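PDB 2JEN: endo-beta-1,4-glucanase from Bacillus licheniformis, which cleaves internal beta-1,4-glucosidic linkages in the backbone of xyloglucan, a plant cell-wall polysaccharide, as a family 12 glycoside hydrolase. Local coordinates for residues Q227-S230 / K231-V235. The protein carries 1 engineered substitution. Residues are numbered along the deposited sequence; the frame is centred on the assembly and turned at random. Where two conformers were deposited one is given.
Sequences QWLS and KTKYV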
loop_
_atom_site.group_PDB
_atom_site.type_symbol
_atom_site.label_atom_id
_atom_site.label_comp_id
_atom_site.label_asym_id
_atom_site.label_seq_id
_atom_site.Cartn_x
_atom_site.Cartn_y
_atom_site.Cartn_z
ATOM N N GLN A 227 31.300 -15.043 37.436
ATOM C CA GLN A 227 31.302 -16.502 37.293
ATOM C C GLN A 227 29.977 -17.067 36.746
ATOM O O GLN A 227 29.505 -18.157 37.108
ATOM C CB GLN A 227 31.686 -17.184 38.612
ATOM C CG GLN A 227 33.077 -16.753 39.124
ATOM C CD GLN A 227 33.077 -15.439 39.868
ATOM O OE1 GLN A 227 33.998 -14.628 39.704
ATOM N NE2 GLN A 227 32.058 -15.222 40.720
ATOM N N TRP A 228 29.455 -16.356 35.741
ATOM C CA TRP A 228 28.194 -16.697 35.092
ATOM C C TRP A 228 28.334 -17.202 33.664
ATOM O O TRP A 228 27.333 -17.527 33.021
ATOM C CB TRP A 228 27.290 -15.469 35.093
ATOM C CG TRP A 228 26.701 -15.143 36.383
ATOM C CD1 TRP A 228 26.608 -15.970 37.482
ATOM C CD2 TRP A 228 26.126 -13.917 36.760
ATOM N NE1 TRP A 228 25.988 -15.325 38.492
ATOM C CE2 TRP A 228 25.702 -14.055 38.110
ATOM C CE3 TRP A 228 25.914 -12.706 36.102
ATOM C CZ2 TRP A 228 25.037 -13.057 38.786
ATOM C CZ3 TRP A 228 25.303 -11.657 36.842
ATOM C CH2 TRP A 228 24.879 -11.861 38.147
ATOM N N LEU A 229 29.546 -17.268 33.138
ATOM C CA LEU A 229 29.760 -17.624 31.747
ATOM C C LEU A 229 31.094 -18.335 31.628
ATOM O O LEU A 229 32.118 -17.798 32.076
ATOM C CB LEU A 229 29.735 -16.342 30.917
ATOM C CG LEU A 229 29.776 -16.463 29.396
ATOM C CD1 LEU A 229 28.555 -17.219 28.865
ATOM C CD2 LEU A 229 29.849 -15.065 28.834
ATOM N N SER A 230 31.081 -19.517 31.021
ATOM C CA SER A 230 32.288 -20.264 30.756
ATOM C C SER A 230 33.021 -19.778 29.521
ATOM O O SER A 230 32.411 -19.565 28.482
ATOM C CB SER A 230 31.945 -21.735 30.586
ATOM O OG SER A 230 33.105 -22.458 30.166
ATOM N N LYS A 231 34.348 -19.659 29.580
ATOM C CA LYS A 231 35.085 -19.246 28.374
ATOM C C LYS A 231 35.270 -20.362 27.344
ATOM O O LYS A 231 35.823 -20.109 26.261
ATOM C CB LYS A 231 36.376 -18.512 28.709
ATOM C CG LYS A 231 36.145 -17.192 29.471
ATOM C CD LYS A 231 37.381 -16.322 29.554
ATOM C CE LYS A 231 37.227 -15.142 30.473
ATOM N NZ LYS A 231 38.463 -14.316 30.538
ATOM N N THR A 232 34.720 -21.544 27.607
ATOM C CA THR A 232 34.630 -22.575 26.584
ATOM C C THR A 232 33.565 -22.221 25.504
ATOM O O THR A 232 33.519 -22.832 24.440
ATOM C CB THR A 232 34.263 -23.957 27.128
ATOM O OG1 THR A 232 33.006 -23.921 27.808
ATOM C CG2 THR A 232 35.338 -24.441 28.091
ATOM N N LYS A 233 32.673 -21.297 25.824
ATOM C CA LYS A 233 31.616 -20.991 24.873
ATOM C C LYS A 233 32.116 -20.112 23.731
ATOM O O LYS A 233 33.129 -19.413 23.818
ATOM C CB LYS A 233 30.408 -20.404 25.587
ATOM C CG LYS A 233 29.702 -21.458 26.403
ATOM C CD LYS A 233 28.702 -20.836 27.304
ATOM C CE LYS A 233 27.827 -21.873 27.957
ATOM N NZ LYS A 233 26.810 -21.231 28.845
ATOM N N TYR A 234 31.372 -20.191 22.650
ATOM C CA TYR A 234 31.650 -19.428 21.437
ATOM C C TYR A 234 30.688 -18.278 21.281
ATOM O O TYR A 234 29.480 -18.453 21.470
ATOM C CB TYR A 234 31.475 -20.334 20.203
ATOM C CG TYR A 234 32.544 -21.374 20.085
ATOM C CD1 TYR A 234 32.393 -22.607 20.695
ATOM C CD2 TYR A 234 33.700 -21.123 19.365
ATOM C CE1 TYR A 234 33.403 -23.571 20.596
ATOM C CE2 TYR A 234 34.723 -22.080 19.291
ATOM C CZ TYR A 234 34.539 -23.292 19.881
ATOM O OH TYR A 234 35.541 -24.252 19.792
ATOM N N VAL A 235 31.209 -17.107 20.887
ATOM C CA VAL A 235 30.342 -16.053 20.395
ATOM C C VAL A 235 29.970 -16.377 18.944
ATOM O O VAL A 235 30.832 -16.584 18.093
ATOM C CB VAL A 235 30.987 -14.672 20.514
ATOM C CG1 VAL A 235 30.070 -13.584 19.949
ATOM C CG2 VAL A 235 31.435 -14.373 21.967
HETATM O O HOH W 1 26.425 -19.235 31.157
HETATM O O HOH W 2 28.697 -21.021 30.780
#
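K233 NZ, carried past L229 and back to the backbone ahead of a tight turn, is gripped by several partners: it makes a salt bridge with D154 and donates to two waters. K233 is modelled in two conformers; in one of them its methylene chain passes the side of S230 O and then slants across buried L229, with K233 CD 3.9 Å from L229 CD1; L222 of helix 215-225 also touches this leucine. Beyond the leucine, K233 NZ donates at 2.7 Å to a water that also accepts from S230 N (2.8 Å). A second water receives a weak bond from K233 NZ and donates to W228 O at 2.7 Å, tying the ammonium group to the backbone. The turn itself is a type I beta turn from S230 to K233, in which K233 N donates to S230 O at 3.2 Å. The bond is nearly straight at the hydrogen (167°), though the nitrogen lies well above the carbonyl plane. It brings the chain from helix 215-225 into strand 234-244 of the beta-sandwich (jelly-roll) fold of family 12, at the surface; the side chain of L229 is about 13 Å from a bound glucose. Within the same turn the hydroxyls of S230 and T232 meet, S230 OG and T232 OG1 lying 2.8 Å apart in a hydrogen bond that either may donate. Two different torsions bring them together: S230 OG stands opposite its own backbone nitrogen (chi1 173°), while T232 OG1 sits between the backbone nitrogen and the carbonyl carbon (chi1 59°). T232 CG2 rests against the serine oxygen as well, 3.6 Å from S230 OG. K231, at the second position of the turn, leaves roughly at right angles to K233 and heads back to the helix: its extended chain carries NZ to a salt bridge with D224 and a hydrogen bond to N220.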